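Side-chain contacts in NADPH-dependent nitro/flavin reductase (PDB 3N2S), which uses NADPH to reduce flavin mononucleotide and also reduces nitroaromatic compounds, quinones and azo dyes: residues V109-A114 with L156-L161; N120-A125 with I132-G137. All coordinates share one frame; numbering follows the deposited sequence.

Overall arrangement
Both contacts are buried, about 12 Å apart between centres, and both pack helix 104-127 against the same antiparallel sheet. Interaction 1 takes an earlier part of the helix and lays it on strand 155-164; interaction 2 takes a later part and lays it on strand 131-135, the next strand over and an outermost one within the chain. The strands meet at Gly160 O and Ile135 N, 2.7 Å apart, probably hydrogen-bonded. Along the chain, interaction 2 is nested inside the loop that interaction 1 closes. Interaction 1 is mainly methyl against methyl, with a phenylalanine edge near a helix carbonyl. Interaction 2 mixes such packing with hydroxyl groups and ends at the flavin. The second subunit reaches both.

Interaction 1: V109-A114 with L156-L161; sequences VSLIDA and LPLFGL
Leu158 reaches out from its strand and covers two residues one helical turn apart, Leu111 and Ala114. Its two methyls divide the work. CD1 of Leu158 meets CB of Ala114 at 3.6 Å, while CD2 of Leu158 lies 3.8 Å from CD1 of Leu111, the two leucine side chains crossing at a slant. With CG anti to the carbonyl carbon (chi1 -51°) and CD1 continuing the chain in extended form (chi2 178°), Leu158 carries CD1 out to the helix, where it touches the Ala114 methyl and comes within 4.1 Å of Leu111 CA. If Leu158 were an alanine, the loss of both methyls would probably open a gap between helix and sheet and leave Leu111 and Ala114 without their main partner on this strand.

Phe159 follows on the same strand, and its ring edge comes up near Ala114: CZ of Phe159 is 4.3 Å from Ala114 O, which lies near the ring plane. Leu158 and Phe159 form a classic beta bulge opposite Phe79, which is consistent with both side chains reaching the helix. The rings of Phe159 and Tyr134 also meet, and the Phe159 side chain comes to about 4 Å from a bound FMN.

The helix segment runs nearly parallel to the strand segment, 23° between directions, with the axes 10.2 Å apart. This is helix-on-sheet packing of the alpha-beta-alpha sandwich. Ile112, on the helix side turned away from the strand, touches the other FMN of the dimer, not the one near Phe159. Asp113 is tied by hydrogen bonds to Thr39, Ser40 and Ala45. Ala81 of strand 75-82 packs on both Leu111 and Leu158, and Met108 of the second subunit touches the same two leucines, so this layer of the core continues into the dimer interface.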
ATOM      1  N   VAL A 109       6.790   0.452   7.136  1.00 12.72           N
ATOM      2  CA  VAL A 109       6.107  -0.810   7.434  1.00 12.59           C
ATOM      3  C   VAL A 109       4.605  -0.587   7.618  1.00 13.63           C
ATOM      4  O   VAL A 109       3.788  -1.281   6.981  1.00 11.41           O
ATOM      5  CB  VAL A 109       6.774  -1.553   8.640  1.00 15.30           C
ATOM      6  CG1 VAL A 109       5.825  -2.572   9.266  1.00 14.82           C
ATOM      7  CG2 VAL A 109       8.089  -2.226   8.201  1.00 14.41           C
ATOM      8  N   SER A 110       4.245   0.378   8.465  1.00  9.96           N
ATOM      9  CA  SER A 110       2.830   0.635   8.770  1.00 11.53           C
ATOM     10  C   SER A 110       2.041   1.202   7.583  1.00 14.44           C
ATOM     11  O   SER A 110       0.902   0.779   7.379  1.00 14.69           O
ATOM     12  CB  SER A 110       2.688   1.506  10.023  1.00 16.74           C
ATOM     13  OG  SER A 110       3.333   2.758   9.861  1.00 27.32           O
ATOM     14  N   LEU A 111       2.655   2.098   6.772  1.00 12.23           N
ATOM     15  CA  LEU A 111       2.006   2.652   5.581  1.00 12.09           C
ATOM     16  C   LEU A 111       1.737   1.559   4.544  1.00 13.25           C
ATOM     17  O   LEU A 111       0.638   1.495   3.994  1.00 10.70           O
ATOM     18  CB  LEU A 111       2.861   3.762   4.951  1.00 13.50           C
ATOM     19  CG  LEU A 111       2.430   5.202   5.280  1.00 20.88           C
ATOM     20  CD1 LEU A 111       2.590   5.489   6.766  1.00 21.96           C
ATOM     21  CD2 LEU A 111       3.247   6.191   4.486  1.00 26.94           C
ATOM     22  N   ILE A 112       2.741   0.706   4.286  1.00 10.97           N
ATOM     23  CA  ILE A 112       2.611  -0.400   3.326  1.00  9.87           C
ATOM     24  C   ILE A 112       1.550  -1.402   3.822  1.00 12.93           C
ATOM     25  O   ILE A 112       0.688  -1.797   3.050  1.00 11.94           O
ATOM     26  CB  ILE A 112       3.988  -1.050   3.012  1.00 11.44           C
ATOM     27  CG1 ILE A 112       4.892  -0.022   2.246  1.00 11.01           C
ATOM     28  CG2 ILE A 112       3.806  -2.365   2.211  1.00 10.00           C
ATOM     29  CD1 ILE A 112       6.407  -0.357   2.271  1.00 16.68           C
ATOM     30  N   ASP A 113       1.599  -1.785   5.108  1.00  9.66           N
ATOM     31  CA  ASP A 113       0.615  -2.731   5.664  1.00  9.03           C
ATOM     32  C   ASP A 113      -0.817  -2.217   5.468  1.00 11.75           C
ATOM     33  O   ASP A 113      -1.675  -2.967   5.024  1.00 11.92           O
ATOM     34  CB  ASP A 113       0.886  -2.978   7.157  1.00 10.92           C
ATOM     35  CG  ASP A 113       1.629  -4.271   7.479  1.00 17.79           C
ATOM     36  OD1 ASP A 113       2.358  -4.785   6.592  1.00 17.69           O
ATOM     37  OD2 ASP A 113       1.488  -4.762   8.617  1.00 18.07           O
ATOM     38  N   ALA A 114      -1.077  -0.945   5.813  1.00  9.89           N
ATOM     39  CA  ALA A 114      -2.405  -0.330   5.671  1.00 10.66           C
ATOM     40  C   ALA A 114      -2.841  -0.273   4.218  1.00 11.82           C
ATOM     41  O   ALA A 114      -4.011  -0.529   3.928  1.00  9.33           O
ATOM     42  CB  ALA A 114      -2.406   1.077   6.269  1.00 11.88           C
ATOM     43  N   LEU A 156      -1.856   7.040  12.776  1.00 12.69           N
ATOM     44  CA  LEU A 156      -1.863   8.077  11.759  1.00 11.86           C
ATOM     45  C   LEU A 156      -2.913   7.791  10.679  1.00 14.42           C
ATOM     46  O   LEU A 156      -2.703   6.882   9.866  1.00 12.15           O
ATOM     47  CB  LEU A 156      -0.454   8.220  11.114  1.00 11.21           C
ATOM     48  CG  LEU A 156      -0.247   9.431  10.172  1.00 15.97           C
ATOM     49  CD1 LEU A 156      -0.186  10.763  10.976  1.00 15.22           C
ATOM     50  CD2 LEU A 156       1.041   9.289   9.384  1.00 16.66           C
ATOM     51  N   PRO A 157      -4.005   8.587  10.591  1.00 11.77           N
ATOM     52  CA  PRO A 157      -4.958   8.389   9.470  1.00 10.69           C
ATOM     53  C   PRO A 157      -4.223   8.698   8.150  1.00 12.27           C
ATOM     54  O   PRO A 157      -3.448   9.640   8.082  1.00 12.32           O
ATOM     55  CB  PRO A 157      -6.077   9.399   9.765  1.00 12.76           C
ATOM     56  CG  PRO A 157      -5.912   9.752  11.260  1.00 17.71           C
ATOM     57  CD  PRO A 157      -4.413   9.725  11.446  1.00 13.85           C
ATOM     58  N   LEU A 158      -4.374   7.824   7.150  1.00  8.05           N
ATOM     59  CA  LEU A 158      -3.659   7.949   5.877  1.00  8.25           C
ATOM     60  C   LEU A 158      -4.589   8.385   4.762  1.00 12.84           C
ATOM     61  O   LEU A 158      -4.231   9.246   3.959  1.00 12.67           O
ATOM     62  CB  LEU A 158      -3.006   6.591   5.497  1.00  7.59           C
ATOM     63  CG  LEU A 158      -2.139   5.913   6.570  1.00 11.35           C
ATOM     64  CD1 LEU A 158      -1.611   4.582   6.066  1.00  8.82           C
ATOM     65  CD2 LEU A 158      -0.958   6.822   6.971  1.00 13.07           C
ATOM     66  N   PHE A 159      -5.754   7.733   4.671  1.00 11.01           N
ATOM     67  CA  PHE A 159      -6.760   8.023   3.634  1.00 10.36           C
ATOM     68  C   PHE A 159      -8.057   7.357   4.032  1.00 15.37           C
ATOM     69  O   PHE A 159      -8.050   6.390   4.799  1.00 13.33           O
ATOM     70  CB  PHE A 159      -6.328   7.487   2.240  1.00 11.29           C
ATOM     71  CG  PHE A 159      -5.835   6.052   2.270  1.00 11.97           C
ATOM     72  CD1 PHE A 159      -6.731   4.990   2.210  1.00 11.87           C
ATOM     73  CD2 PHE A 159      -4.471   5.765   2.370  1.00 13.18           C
ATOM     74  CE1 PHE A 159      -6.278   3.681   2.287  1.00 12.80           C
ATOM     75  CE2 PHE A 159      -4.019   4.443   2.439  1.00 16.04           C
ATOM     76  CZ  PHE A 159      -4.924   3.411   2.401  1.00 13.38           C
ATOM     77  N   GLY A 160      -9.145   7.878   3.489  1.00 11.59           N
ATOM     78  CA  GLY A 160     -10.447   7.258   3.621  1.00 12.30           C
ATOM     79  C   GLY A 160     -10.687   6.380   2.403  1.00 14.71           C
ATOM     80  O   GLY A 160      -9.935   6.434   1.404  1.00 11.91           O
ATOM     81  N   LEU A 161     -11.716   5.547   2.484  1.00 11.25           N
ATOM     82  CA  LEU A 161     -12.171   4.715   1.381  1.00 10.68           C
ATOM     83  C   LEU A 161     -13.684   4.756   1.409  1.00 16.76           C
ATOM     84  O   LEU A 161     -14.290   4.242   2.349  1.00 15.94           O
ATOM     85  CB  LEU A 161     -11.650   3.258   1.471  1.00 10.93           C
ATOM     86  CG  LEU A 161     -11.913   2.391   0.227  1.00 14.12           C
ATOM     87  CD1 LEU A 161     -11.052   2.881  -0.988  1.00 14.11           C
ATOM     88  CD2 LEU A 161     -11.655   0.899   0.526  1.00 17.29           C
TER

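Interaction 2: N120-A125 with I132-G137. With FMN (flavin mononucleotide), chain E.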
ATOM      1  N   ASN A 120      -6.945  -4.743  -0.852  1.00 11.80           N
ATOM      2  CA  ASN A 120      -7.708  -5.993  -0.734  1.00 12.30           C
ATOM      3  C   ASN A 120      -9.188  -5.652  -0.536  1.00 16.06           C
ATOM      4  O   ASN A 120     -10.054  -6.258  -1.179  1.00 17.39           O
ATOM      5  CB  ASN A 120      -7.217  -6.820   0.448  1.00 11.17           C
ATOM      6  CG  ASN A 120      -6.396  -8.022   0.050  1.00 15.84           C
ATOM      7  OD1 ASN A 120      -6.024  -8.846   0.880  1.00 17.55           O
ATOM      8  ND2 ASN A 120      -6.089  -8.142  -1.217  1.00  7.74           N
HETATM    9  N   MSE A 121      -9.478  -4.667   0.344  1.00 11.91           N
HETATM   10  CA  MSE A 121     -10.863  -4.219   0.557  1.00 11.33           C
HETATM   11  C   MSE A 121     -11.464  -3.686  -0.750  1.00 15.84           C
HETATM   12  O   MSE A 121     -12.620  -3.985  -1.060  1.00 16.55           O
HETATM   13  CB  MSE A 121     -10.957  -3.132   1.664  1.00 12.97           C
HETATM   14  CG  MSE A 121     -12.410  -2.696   1.904  1.00 18.35           C
HETATM   15 SE   MSE A 121     -12.695  -1.423   3.315  1.00 26.92          SE
HETATM   16  CE  MSE A 121     -12.351  -2.592   4.904  1.00 21.50           C
ATOM     17  N   SER A 122     -10.675  -2.895  -1.514  1.00 10.20           N
ATOM     18  CA  SER A 122     -11.150  -2.296  -2.756  1.00 10.19           C
ATOM     19  C   SER A 122     -11.528  -3.382  -3.777  1.00 14.51           C
ATOM     20  O   SER A 122     -12.617  -3.319  -4.362  1.00 14.09           O
ATOM     21  CB  SER A 122     -10.101  -1.340  -3.335  1.00 11.69           C
ATOM     22  OG  SER A 122      -9.904  -0.242  -2.450  1.00 14.77           O
ATOM     23  N   ILE A 123     -10.647  -4.377  -3.967  1.00 12.87           N
ATOM     24  CA  ILE A 123     -10.907  -5.485  -4.917  1.00 14.08           C
ATOM     25  C   ILE A 123     -12.126  -6.300  -4.457  1.00 18.87           C
ATOM     26  O   ILE A 123     -12.981  -6.655  -5.283  1.00 17.81           O
ATOM     27  CB  ILE A 123      -9.663  -6.361  -5.138  1.00 17.59           C
ATOM     28  CG1 ILE A 123      -8.486  -5.549  -5.737  1.00 18.30           C
ATOM     29  CG2 ILE A 123      -9.968  -7.577  -6.031  1.00 17.29           C
ATOM     30  CD1 ILE A 123      -7.122  -6.205  -5.247  1.00 29.35           C
ATOM     31  N   ALA A 124     -12.202  -6.594  -3.153  1.00 15.36           N
ATOM     32  CA  ALA A 124     -13.359  -7.323  -2.608  1.00 15.35           C
ATOM     33  C   ALA A 124     -14.653  -6.542  -2.895  1.00 19.80           C
ATOM     34  O   ALA A 124     -15.603  -7.134  -3.414  1.00 20.07           O
ATOM     35  CB  ALA A 124     -13.184  -7.545  -1.119  1.00 15.75           C
ATOM     36  N   ALA A 125     -14.670  -5.209  -2.644  1.00 15.16           N
ATOM     37  CA  ALA A 125     -15.864  -4.374  -2.886  1.00 15.01           C
ATOM     38  C   ALA A 125     -16.260  -4.357  -4.359  1.00 17.36           C
ATOM     39  O   ALA A 125     -17.434  -4.586  -4.690  1.00 15.29           O
ATOM     40  CB  ALA A 125     -15.644  -2.955  -2.379  1.00 15.91           C
ATOM     41  N   ILE A 132     -15.788   2.107  -5.355  1.00 13.02           N
ATOM     42  CA  ILE A 132     -14.893   2.647  -4.327  1.00 12.57           C
ATOM     43  C   ILE A 132     -14.229   3.934  -4.804  1.00 15.59           C
ATOM     44  O   ILE A 132     -14.013   4.125  -6.002  1.00 13.92           O
ATOM     45  CB  ILE A 132     -13.821   1.614  -3.816  1.00 14.87           C
ATOM     46  CG1 ILE A 132     -12.755   1.233  -4.888  1.00 15.33           C
ATOM     47  CG2 ILE A 132     -14.437   0.356  -3.195  1.00 13.13           C
ATOM     48  CD1 ILE A 132     -11.453   2.127  -4.902  1.00 20.13           C
ATOM     49  N   CYS A 133     -13.793   4.751  -3.842  1.00 13.27           N
ATOM     50  CA  CYS A 133     -12.967   5.922  -4.094  1.00 11.68           C
ATOM     51  C   CYS A 133     -12.105   6.170  -2.875  1.00 13.06           C
ATOM     52  O   CYS A 133     -12.626   6.322  -1.765  1.00 10.25           O
ATOM     53  CB  CYS A 133     -13.759   7.170  -4.494  1.00 10.57           C
ATOM     54  SG  CYS A 133     -12.717   8.494  -5.176  1.00 13.83           S
ATOM     55  N   TYR A 134     -10.775   6.153  -3.079  1.00 10.97           N
ATOM     56  CA  TYR A 134      -9.819   6.473  -2.009  1.00  9.46           C
ATOM     57  C   TYR A 134      -9.909   7.966  -1.757  1.00 12.54           C
ATOM     58  O   TYR A 134     -10.174   8.719  -2.689  1.00 12.96           O
ATOM     59  CB  TYR A 134      -8.396   6.149  -2.448  1.00  9.85           C
ATOM     60  CG  TYR A 134      -8.019   4.696  -2.328  1.00  9.79           C
ATOM     61  CD1 TYR A 134      -7.263   4.240  -1.253  1.00 10.47           C
ATOM     62  CD2 TYR A 134      -8.393   3.774  -3.306  1.00  9.22           C
ATOM     63  CE1 TYR A 134      -6.904   2.902  -1.139  1.00 11.78           C
ATOM     64  CE2 TYR A 134      -8.021   2.437  -3.215  1.00  8.76           C
ATOM     65  CZ  TYR A 134      -7.287   2.003  -2.121  1.00 14.53           C
ATOM     66  OH  TYR A 134      -6.894   0.706  -2.038  1.00 11.41           O
ATOM     67  N   ILE A 135      -9.723   8.402  -0.494  1.00 10.58           N
ATOM     68  CA  ILE A 135      -9.824   9.814  -0.099  1.00  9.21           C
ATOM     69  C   ILE A 135      -8.580  10.233   0.695  1.00 13.52           C
ATOM     70  O   ILE A 135      -8.557  10.152   1.923  1.00 12.20           O
ATOM     71  CB  ILE A 135     -11.137  10.139   0.683  1.00 12.08           C
ATOM     72  CG1 ILE A 135     -12.439   9.589  -0.049  1.00 11.70           C
ATOM     73  CG2 ILE A 135     -11.226  11.677   1.032  1.00 12.88           C
ATOM     74  CD1 ILE A 135     -12.815  10.280  -1.419  1.00 13.03           C
ATOM     75  N   GLY A 136      -7.570  10.670  -0.033  1.00 12.07           N
ATOM     76  CA  GLY A 136      -6.325  11.181   0.539  1.00 12.32           C
ATOM     77  C   GLY A 136      -6.499  12.607   1.032  1.00 14.59           C
ATOM     78  O   GLY A 136      -5.654  13.105   1.772  1.00 15.14           O
ATOM     79  N   GLY A 137      -7.589  13.254   0.611  1.00 13.04           N
ATOM     80  CA  GLY A 137      -7.958  14.613   0.988  1.00 12.57           C
ATOM     81  C   GLY A 137      -8.004  14.850   2.484  1.00 16.30           C
ATOM     82  O   GLY A 137      -7.762  15.973   2.934  1.00 15.87           O
TER
HETATM   83  N1  FMN E 400     -10.037  10.846  -5.555  1.00 11.45           N
HETATM   84  C2  FMN E 400     -10.810  11.844  -5.052  1.00 11.84           C
HETATM   85  O2  FMN E 400     -11.826  12.229  -5.661  1.00 12.13           O
HETATM   86  N3  FMN E 400     -10.490  12.444  -3.875  1.00 11.57           N
HETATM   87  C4  FMN E 400      -9.434  12.133  -3.053  1.00 11.69           C
HETATM   88  O4  FMN E 400      -9.203  12.712  -1.984  1.00 12.20           O
HETATM   89  C4A FMN E 400      -8.572  11.033  -3.539  1.00 11.22           C
HETATM   90  N5  FMN E 400      -7.571  10.610  -2.807  1.00 11.16           N
HETATM   91  C5A FMN E 400      -6.887   9.458  -3.249  1.00 11.25           C
HETATM   92  C6  FMN E 400      -5.881   8.930  -2.398  1.00 11.52           C
HETATM   93  C7  FMN E 400      -5.239   7.741  -2.713  1.00 11.89           C
HETATM   94  C7M FMN E 400      -4.246   7.150  -1.723  1.00 12.99           C
HETATM   95  C8  FMN E 400      -5.508   7.092  -3.981  1.00 12.05           C
HETATM   96  C8M FMN E 400      -4.792   5.853  -4.392  1.00 13.35           C
HETATM   97  C9  FMN E 400      -6.495   7.623  -4.863  1.00 11.75           C
HETATM   98  C9A FMN E 400      -7.185   8.812  -4.534  1.00 11.27           C
HETATM   99  N10 FMN E 400      -8.247   9.344  -5.312  1.00 11.16           N
HETATM  100  C10 FMN E 400      -8.992  10.396  -4.877  1.00 11.44           C
HETATM  101  C1' FMN E 400      -8.598   8.694  -6.594  1.00 11.28           C
HETATM  102  C2' FMN E 400      -7.560   9.071  -7.660  1.00 11.32           C
HETATM  103  O2' FMN E 400      -7.836  10.353  -8.044  1.00 10.83           O
HETATM  104  C3' FMN E 400      -7.783   8.136  -8.845  1.00 11.82           C
HETATM  105  O3' FMN E 400      -7.493   6.784  -8.378  1.00 12.78           O
HETATM  106  C4' FMN E 400      -6.901   8.536 -10.111  1.00 12.64           C
HETATM  107  O4' FMN E 400      -7.507   9.707 -10.695  1.00 13.83           O
HETATM  108  C5' FMN E 400      -7.006   7.416 -11.183  1.00 12.92           C
HETATM  109  O5' FMN E 400      -8.417   7.291 -11.530  1.00 12.55           O
HETATM  110  P   FMN E 400      -9.182   5.869 -11.481  1.00 11.81           P
HETATM  111  O1P FMN E 400      -8.522   4.911 -12.441  1.00 12.08           O
HETATM  112  O2P FMN E 400     -10.583   6.340 -11.804  1.00 13.67           O
HETATM  113  O3P FMN E 400      -9.126   5.473  -9.995  1.00 12.50           O
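Ser122 OG is held chiefly by Ala118 O one turn back in its own helix, and it also lies 3.2 Å from Tyr134 OH, a weak hydrogen bond at most, since Ala118 O competes for the same proton. The tyrosine hydroxyl has a further weak partner in Gln119 NE2. This is a helix followed, after a short loop, by the next strand of the nitroreductase alpha-beta-alpha sandwich, packed back against it: the axes of the two segments run nearly antiparallel, at 158°.

Beside the hydroxyls the packing is mostly apolar. Ile132 holds CG1 in the crowded position between its backbone N and carbonyl carbon (chi1 68°), so that both branches face the helix: CD1 of Ile132 lies 3.7 Å from Ser122 OG, and CG2 of Ile132 lies 3.6 Å from CB of Ala125. Leu161 of the neighbouring strand touches both Ser122 and Tyr134.

Tyr134 links this packing to the FMN. While its hydroxyl end meets the helix, its CB rests 3.4 Å from FMN C8, and the flavin methyl C8M lies over one face of the ring. Leu116 of the second subunit packs on Tyr134 as well. At Gly136 and Gly137 the backbone takes over: Gly137 N donates to FMN O4 at 3.1 Å. A beta carbon on Gly136 would clash with FMN C6, and Gly136 N donates almost straight to FMN N5, 2.8 Å away at 172°.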